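Hypothetical protein BA_2335 (Bacillus anthracis, PDB 4H4N) is of unknown function but folds as a small all-beta protein, built from a two-stranded and a three-stranded antiparallel sheet. Local coordinates at residues 6-12 with 45-51; 14-20 with 61-65; 26-32 with 52-56. All coordinates share one frame; numbering follows the deposited sequence. Where two conformers were deposited one is given.

Interaction 1 (6-12 with 45-51)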
# COMPACT_ATOMS: atom_id res chain seq x y z
N LYS A 6 6.89 13.92 7.80
CA LYS A 6 6.25 12.71 7.20
C LYS A 6 4.73 12.85 7.20
O LYS A 6 4.03 12.37 8.09
CB LYS A 6 6.66 11.45 7.95
CG LYS A 6 8.10 11.05 7.75
CD LYS A 6 8.39 9.76 8.49
CE LYS A 6 9.84 9.33 8.33
NZ LYS A 6 10.16 8.15 9.18
N LYS A 7 4.23 13.52 6.18
CA LYS A 7 2.81 13.71 6.04
C LYS A 7 2.14 12.39 5.64
O LYS A 7 2.79 11.49 5.12
CB LYS A 7 2.53 14.77 4.97
CG LYS A 7 2.88 16.20 5.38
CD LYS A 7 2.78 17.15 4.18
CE LYS A 7 2.94 18.62 4.59
NZ LYS A 7 2.89 19.54 3.42
N PRO A 8 0.83 12.26 5.92
CA PRO A 8 0.12 11.07 5.48
C PRO A 8 0.22 10.87 3.97
O PRO A 8 0.32 11.86 3.23
CB PRO A 8 -1.33 11.38 5.87
CG PRO A 8 -1.20 12.23 7.08
CD PRO A 8 0.00 13.09 6.82
N ILE A 9 0.28 9.62 3.54
CA ILE A 9 0.19 9.28 2.12
C ILE A 9 -1.12 8.51 2.00
O ILE A 9 -1.36 7.56 2.75
CB ILE A 9 1.38 8.42 1.60
CG1 ILE A 9 2.72 9.05 1.95
CG2 ILE A 9 1.25 8.23 0.10
CD1 ILE A 9 3.88 8.10 1.73
N ALA A 10 -1.97 8.92 1.06
CA ALA A 10 -3.29 8.33 0.87
C ALA A 10 -3.25 7.32 -0.26
O ALA A 10 -2.61 7.54 -1.28
CB ALA A 10 -4.32 9.42 0.56
N PHE A 11 -4.02 6.25 -0.09
CA PHE A 11 -4.13 5.16 -1.05
C PHE A 11 -5.57 4.73 -1.23
O PHE A 11 -6.32 4.64 -0.28
CB PHE A 11 -3.33 3.95 -0.57
CG PHE A 11 -1.88 4.21 -0.49
CD1 PHE A 11 -1.11 4.13 -1.63
CD2 PHE A 11 -1.28 4.56 0.70
CE1 PHE A 11 0.24 4.41 -1.59
CE2 PHE A 11 0.07 4.82 0.75
CZ PHE A 11 0.83 4.75 -0.40
N LYS A 12 -5.95 4.46 -2.47
CA LYS A 12 -7.26 3.92 -2.77
C LYS A 12 -7.13 2.42 -2.91
O LYS A 12 -6.38 1.92 -3.75
CB LYS A 12 -7.82 4.51 -4.06
CG LYS A 12 -9.21 4.01 -4.39
CD LYS A 12 -9.85 4.82 -5.50
CE LYS A 12 -9.11 4.67 -6.81
NZ LYS A 12 -9.68 5.50 -7.87
N CYS A 45 -10.49 4.67 0.65
CA CYS A 45 -9.25 5.38 0.83
C CYS A 45 -8.75 5.18 2.25
O CYS A 45 -9.52 5.22 3.21
CB CYS A 45 -9.47 6.88 0.53
SG CYS A 45 -8.00 7.91 0.59
N GLN A 46 -7.45 4.96 2.39
CA GLN A 46 -6.79 4.83 3.68
C GLN A 46 -5.47 5.57 3.63
O GLN A 46 -4.78 5.52 2.61
CB GLN A 46 -6.50 3.35 3.98
CG GLN A 46 -5.51 3.07 5.10
CD GLN A 46 -6.18 3.11 6.43
OE1 GLN A 46 -7.29 2.60 6.59
NE2 GLN A 46 -5.49 3.67 7.42
N THR A 47 -5.11 6.24 4.72
CA THR A 47 -3.79 6.86 4.79
C THR A 47 -2.79 6.01 5.58
O THR A 47 -3.15 5.25 6.49
CB THR A 47 -3.82 8.22 5.42
OG1 THR A 47 -4.32 8.11 6.75
CG2 THR A 47 -4.67 9.17 4.62
N ILE A 48 -1.53 6.14 5.16
CA ILE A 48 -0.38 5.55 5.85
C ILE A 48 0.34 6.77 6.44
O ILE A 48 0.73 7.69 5.72
CB ILE A 48 0.53 4.78 4.87
CG1 ILE A 48 -0.18 3.53 4.30
CG2 ILE A 48 1.83 4.40 5.56
CD1 ILE A 48 -0.51 2.46 5.32
N THR A 49 0.52 6.77 7.76
CA THR A 49 1.13 7.88 8.45
C THR A 49 2.51 7.56 9.02
O THR A 49 3.24 8.47 9.40
CB THR A 49 0.21 8.36 9.59
OG1 THR A 49 -0.03 7.29 10.51
CG2 THR A 49 -1.12 8.83 9.02
N ARG A 50 2.86 6.27 9.07
CA ARG A 50 4.16 5.84 9.56
C ARG A 50 4.85 5.10 8.44
O ARG A 50 4.31 4.17 7.86
CB ARG A 50 3.99 4.94 10.79
CG ARG A 50 3.28 5.65 11.95
CD ARG A 50 3.21 4.85 13.23
NE ARG A 50 4.53 4.60 13.77
CZ ARG A 50 4.77 3.91 14.89
NH1 ARG A 50 3.76 3.39 15.57
NH2 ARG A 50 6.00 3.71 15.31
N TYR A 51 6.06 5.53 8.14
CA TYR A 51 6.83 4.94 7.08
C TYR A 51 8.25 5.44 7.23
O TYR A 51 8.49 6.53 7.74
CB TYR A 51 6.25 5.29 5.69
CG TYR A 51 5.98 6.74 5.45
CD1 TYR A 51 6.98 7.60 5.00
CD2 TYR A 51 4.70 7.26 5.62
CE1 TYR A 51 6.72 8.94 4.77
CE2 TYR A 51 4.44 8.61 5.39
CZ TYR A 51 5.45 9.43 4.94
OH TYR A 51 5.22 10.76 4.67
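The ring of Y51 slots between two side chains of 6-12, just beyond the end of an antiparallel two-stranded sheet formed by strands 9-13 and 44-48. I9 CD1 lies over one face in a CH-pi contact, 3.9 Å from the ring centroid of Y51 and 19° off its normal. Over the opposite face passes the extended chain of K6, which runs past the tyrosine in the opposite sense and gives its NZ to Y51 O (2.7 Å). The ring owes this position to a chi1 of 50°, which sets CG between the backbone N and the carbonyl carbon. With the two faces flanked in this way, the phenol OH donates to a lone pair of K7 O at 2.6 Å, so polar bonds grip both ends of the residue.

Within the sheet, two pairs of backbone bonds tie I9 to I48 and F11 to Q46. F11 is the buried residue here: its CE2 meets I48 CG1 at 3.8 Å, while the F11 side chain also packs on I36, L19 and V21, and its ring stands edge-to-face with Y57. The alternate side chains, A10 and T47 among them, lie on the reverse face of the sheet. There C45, whose sulfur is covalently linked to a beta-mercaptoethanol, brings SG to 4.0 Å from A10 CB.

Interaction 2 (14-20 with 61-65). With SO4 (sulfate ion), chain F.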
# COMPACT_ATOMS: atom_id res chain seq x y z
N PRO A 14 -8.86 -0.99 -3.97
CA PRO A 14 -10.03 -1.44 -4.71
C PRO A 14 -10.90 -2.40 -3.91
O PRO A 14 -10.46 -2.94 -2.89
CB PRO A 14 -9.42 -2.15 -5.93
CG PRO A 14 -8.07 -1.59 -6.07
CD PRO A 14 -7.61 -1.33 -4.67
N PRO A 15 -12.13 -2.60 -4.35
CA PRO A 15 -13.02 -3.54 -3.67
C PRO A 15 -12.43 -4.92 -3.50
O PRO A 15 -11.75 -5.43 -4.39
CB PRO A 15 -14.23 -3.62 -4.62
CG PRO A 15 -14.22 -2.32 -5.36
CD PRO A 15 -12.77 -2.03 -5.55
N ASN A 16 -12.67 -5.52 -2.35
CA ASN A 16 -12.31 -6.93 -2.15
C ASN A 16 -10.85 -7.19 -2.43
O ASN A 16 -10.50 -8.19 -3.07
CB ASN A 16 -13.20 -7.79 -3.06
CG ASN A 16 -14.65 -7.60 -2.77
OD1 ASN A 16 -15.08 -7.77 -1.65
ND2 ASN A 16 -15.41 -7.20 -3.78
N SER A 17 -9.99 -6.30 -1.93
CA SER A 17 -8.58 -6.37 -2.28
C SER A 17 -7.69 -5.99 -1.11
O SER A 17 -8.11 -5.40 -0.12
CB SER A 17 -8.28 -5.39 -3.43
OG SER A 17 -8.99 -5.68 -4.61
N LYS A 18 -6.42 -6.35 -1.27
CA LYS A 18 -5.33 -5.91 -0.43
C LYS A 18 -4.38 -5.09 -1.29
O LYS A 18 -3.97 -5.52 -2.36
CB LYS A 18 -4.59 -7.11 0.17
CG LYS A 18 -3.36 -6.71 0.99
CD LYS A 18 -2.56 -7.86 1.52
CE LYS A 18 -3.31 -8.56 2.62
NZ LYS A 18 -2.40 -9.47 3.40
N LEU A 19 -4.04 -3.90 -0.84
CA LEU A 19 -3.04 -3.07 -1.48
C LEU A 19 -1.73 -3.22 -0.73
O LEU A 19 -1.68 -3.04 0.48
CB LEU A 19 -3.47 -1.61 -1.46
CG LEU A 19 -2.62 -0.68 -2.36
CD1 LEU A 19 -2.93 -0.89 -3.83
CD2 LEU A 19 -2.80 0.77 -1.95
N LYS A 20 -0.67 -3.55 -1.46
CA LYS A 20 0.67 -3.73 -0.92
C LYS A 20 1.54 -2.58 -1.42
O LYS A 20 1.72 -2.45 -2.62
CB LYS A 20 1.25 -5.07 -1.37
CG LYS A 20 0.43 -6.29 -0.93
CD LYS A 20 1.15 -7.60 -1.29
CE LYS A 20 0.45 -8.82 -0.73
NZ LYS A 20 1.30 -10.04 -0.86
N VAL A 61 -1.89 -4.62 -6.19
CA VAL A 61 -3.21 -5.03 -5.72
C VAL A 61 -3.31 -6.54 -5.77
O VAL A 61 -2.94 -7.16 -6.77
CB VAL A 61 -4.30 -4.42 -6.63
CG1 VAL A 61 -5.68 -4.96 -6.23
CG2 VAL A 61 -4.26 -2.92 -6.60
N ARG A 62 -3.81 -7.12 -4.69
CA ARG A 62 -4.08 -8.54 -4.64
C ARG A 62 -5.52 -8.75 -4.21
O ARG A 62 -6.13 -7.89 -3.61
CB ARG A 62 -3.10 -9.23 -3.72
CG ARG A 62 -1.65 -9.04 -4.19
CD ARG A 62 -1.36 -9.57 -5.63
NE ARG A 62 0.00 -9.23 -6.03
CZ ARG A 62 1.07 -9.88 -5.59
NH1 ARG A 62 0.93 -10.93 -4.81
NH2 ARG A 62 2.28 -9.50 -5.93
N SER A 63 -6.07 -9.91 -4.53
CA SER A 63 -7.45 -10.22 -4.25
C SER A 63 -7.64 -10.81 -2.87
O SER A 63 -6.80 -11.57 -2.39
CB SER A 63 -7.94 -11.23 -5.28
OG SER A 63 -9.29 -11.57 -5.08
N LEU A 64 -8.76 -10.47 -2.23
CA LEU A 64 -9.20 -11.11 -0.96
C LEU A 64 -10.18 -12.27 -1.17
O LEU A 64 -10.86 -12.71 -0.21
CB LEU A 64 -9.85 -10.13 -0.01
CG LEU A 64 -8.98 -9.01 0.45
CD1 LEU A 64 -9.74 -8.14 1.43
CD2 LEU A 64 -7.72 -9.53 1.10
N SER A 65 -10.28 -12.77 -2.40
CA SER A 65 -11.10 -13.95 -2.66
C SER A 65 -10.34 -15.17 -2.12
O SER A 65 -9.17 -15.05 -1.75
CB SER A 65 -11.34 -14.13 -4.16
OG SER A 65 -12.17 -13.09 -4.67
S SO4 F . 4.15 -11.20 -3.33
O1 SO4 F . 3.40 -12.40 -3.66
O2 SO4 F . 3.45 -10.48 -2.28
O3 SO4 F . 4.30 -10.34 -4.50
O4 SO4 F . 5.48 -11.59 -2.85
O HOH W 1 -10.76 -9.26 -5.59
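K18 and R62 face each other as a hydrogen-bonded antiparallel pair, each backbone N donating to the other's O at 2.8 Å. Beyond the strands a third backbone bond continues the ladder, L64 N reaching N16 O (3.0 Å). A bridging water donates to that same oxygen and is also bonded to S63 OG. The backbone pairing makes 56-63 an outer strand beside 17-24, the central strand of a three-stranded antiparallel sheet, whose other edge is 30-38. Ahead of strand 17-24, P14 to S17 form a type II turn, within which S17 OG donates to P15 O (2.8 Å), and N16 and S17 together face N38 in a G1 beta bulge.

Apolar contacts gather around V61. Its CG2 touches L19 CD1 at 3.7 Å and lies 4.1 Å from P14 CG. L64 leans along the backbone of S17, with CD1 3.5 Å from S17 O.

K20 and R62 converge on a sulfate ion, probably from the crystallisation liquor. The K20 chain, extended beyond CG, carries NZ to O2 of the sulfate. R62 bends at chi2 (-59°), and its guanidinium presents NH1 to sulfate O1 almost straight (176°) and NH2 to sulfate O3 at 2.6 Å. R62 NH2 also forms a salt bridge with E60.

Interaction 3 (26-32 with 52-56)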
# COMPACT_ATOMS: atom_id res chain seq x y z
N PRO A 26 17.54 4.64 -2.67
CA PRO A 26 18.24 5.22 -3.83
C PRO A 26 18.78 4.22 -4.81
O PRO A 26 18.91 4.51 -5.99
CB PRO A 26 19.40 6.01 -3.22
CG PRO A 26 19.51 5.57 -1.83
CD PRO A 26 18.17 5.05 -1.40
N TYR A 27 19.09 3.03 -4.31
CA TYR A 27 19.67 1.96 -5.10
C TYR A 27 18.64 0.94 -5.50
O TYR A 27 18.99 -0.21 -5.77
CB TYR A 27 20.75 1.26 -4.29
CG TYR A 27 21.72 2.23 -3.68
CD1 TYR A 27 22.67 2.88 -4.46
CD2 TYR A 27 21.68 2.51 -2.33
CE1 TYR A 27 23.55 3.78 -3.89
CE2 TYR A 27 22.55 3.41 -1.76
CZ TYR A 27 23.50 4.03 -2.54
OH TYR A 27 24.36 4.92 -1.94
N ASN A 28 17.37 1.33 -5.49
CA ASN A 28 16.28 0.46 -5.89
C ASN A 28 16.06 -0.70 -4.94
O ASN A 28 15.39 -1.66 -5.28
CB ASN A 28 16.53 -0.04 -7.33
CG ASN A 28 15.29 -0.43 -8.05
OD1 ASN A 28 14.28 0.25 -7.94
ND2 ASN A 28 15.37 -1.50 -8.85
N GLU A 29 16.62 -0.61 -3.74
CA GLU A 29 16.46 -1.64 -2.74
C GLU A 29 15.15 -1.47 -2.00
O GLU A 29 14.68 -0.35 -1.81
CB GLU A 29 17.64 -1.60 -1.75
CG GLU A 29 17.63 -0.50 -0.66
CD GLU A 29 18.06 0.92 -1.06
OE1 GLU A 29 18.12 1.25 -2.24
OE2 GLU A 29 18.33 1.72 -0.15
N VAL A 30 14.55 -2.58 -1.59
CA VAL A 30 13.34 -2.55 -0.80
C VAL A 30 13.69 -2.18 0.63
O VAL A 30 14.55 -2.82 1.26
CB VAL A 30 12.64 -3.90 -0.82
CG1 VAL A 30 11.46 -3.89 0.15
CG2 VAL A 30 12.19 -4.23 -2.21
N ILE A 31 13.07 -1.13 1.14
CA ILE A 31 13.23 -0.70 2.52
C ILE A 31 12.24 -1.47 3.40
O ILE A 31 12.62 -2.10 4.38
CB ILE A 31 13.03 0.80 2.69
CG1 ILE A 31 14.01 1.58 1.80
CG2 ILE A 31 13.20 1.22 4.13
CD1 ILE A 31 13.65 3.03 1.66
N THR A 32 10.95 -1.39 3.06
CA THR A 32 9.92 -2.10 3.79
C THR A 32 8.67 -2.13 2.95
O THR A 32 8.60 -1.54 1.87
CB THR A 32 9.62 -1.49 5.17
OG1 THR A 32 8.94 -2.44 5.99
CG2 THR A 32 8.81 -0.22 5.08
N PRO A 52 9.21 4.66 6.75
CA PRO A 52 10.59 5.09 6.81
C PRO A 52 10.88 6.15 5.76
O PRO A 52 10.11 6.34 4.82
CB PRO A 52 11.36 3.82 6.45
CG PRO A 52 10.45 3.07 5.58
CD PRO A 52 9.09 3.32 6.13
N ASN A 53 11.99 6.84 5.93
CA ASN A 53 12.46 7.72 4.88
C ASN A 53 12.59 6.86 3.63
O ASN A 53 13.02 5.71 3.71
CB ASN A 53 13.80 8.36 5.25
CG ASN A 53 13.66 9.37 6.37
OD1 ASN A 53 12.58 9.89 6.64
ND2 ASN A 53 14.78 9.67 7.03
N TYR A 54 12.17 7.39 2.49
CA TYR A 54 12.12 6.61 1.25
C TYR A 54 12.40 7.49 0.05
O TYR A 54 12.28 8.71 0.11
CB TYR A 54 10.73 5.94 1.09
CG TYR A 54 9.61 6.90 0.76
CD1 TYR A 54 8.95 7.60 1.76
CD2 TYR A 54 9.24 7.14 -0.55
CE1 TYR A 54 7.94 8.49 1.45
CE2 TYR A 54 8.22 8.02 -0.87
CZ TYR A 54 7.59 8.70 0.13
OH TYR A 54 6.59 9.60 -0.20
N THR A 55 12.76 6.85 -1.05
CA THR A 55 12.98 7.52 -2.31
C THR A 55 11.74 7.46 -3.21
O THR A 55 11.35 8.48 -3.79
CB THR A 55 14.22 6.93 -2.99
OG1 THR A 55 15.36 7.11 -2.12
CG2 THR A 55 14.47 7.58 -4.31
N LYS A 56 11.14 6.28 -3.33
CA LYS A 56 9.87 6.17 -4.04
C LYS A 56 9.11 4.99 -3.45
O LYS A 56 9.66 4.21 -2.67
CB LYS A 56 10.03 5.94 -5.55
CG LYS A 56 10.57 4.59 -5.90
CD LYS A 56 10.28 4.23 -7.35
CE LYS A 56 10.76 2.84 -7.68
NZ LYS A 56 10.39 2.47 -9.09
O HOH W 2 11.96 0.25 -9.60
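I31 lays its CG2 against the ring of P52, coming within 3.6 Å of P52 CG, the two side chains running alongside in opposite senses. The other branch reaches further along 52-56: with CG1 anti to the carbonyl carbon (chi1 -58°), CD1 is carried to 3.4 Å from N53 O and comes within 4.2 Å of Y54 CB. T32 adds its methyl, CG2, at 3.7 Å from P52 CD, so the proline ring meets two neighbouring side chains.

No hydrogen bond links the two segments directly; each is tied instead to strand 17-24, which lies between 30-38 and 56-63 in the sheet. I31 and T32 bond through their backbones to F23 on one side of it, and T55 and K56 to F24 on the other. T55 and K56 face F24 together, a classic beta bulge where the loop passes into strand 56-63. Aromatic contacts with the same strand add to this: Y54 meets F23 edge-to-face, and K56 makes a cation-pi contact with F24.

At the turn between strands 17-24 and 30-38, the T55 side chain crosses P26 at about a right angle, its OG1 3.6 Å from P26 CD, with no hydrogen bond since P26 N has no hydrogen. K56 NZ, in a salt bridge with E58, also makes a polar bridge, donating to a water at 2.8 Å that donates to N28 OD1 at 2.9 Å.

All three contacts lie mainly at the surface, with buried residues only in interactions 1 and 2. Interaction 1 pairs the strands of the small sheet; interaction 2 joins two strands of the larger one; interaction 3 sets a turn and strand start against a connecting loop, trading backbone ladders for apolar contacts and a water bridge. Two buried side chains, F11 and L19, join the sheets, F11 CB of interaction 1 meeting L19 CD2 of interaction 2 at 3.5 Å. Interactions 1 and 3 take consecutive pieces of one run, 45-51 and 52-56, and touch where I9 CD1 nears Y54 OH (3.6 Å). Interactions 2 and 3 involve the same sheet without touching, their nearest atoms about 8 Å apart.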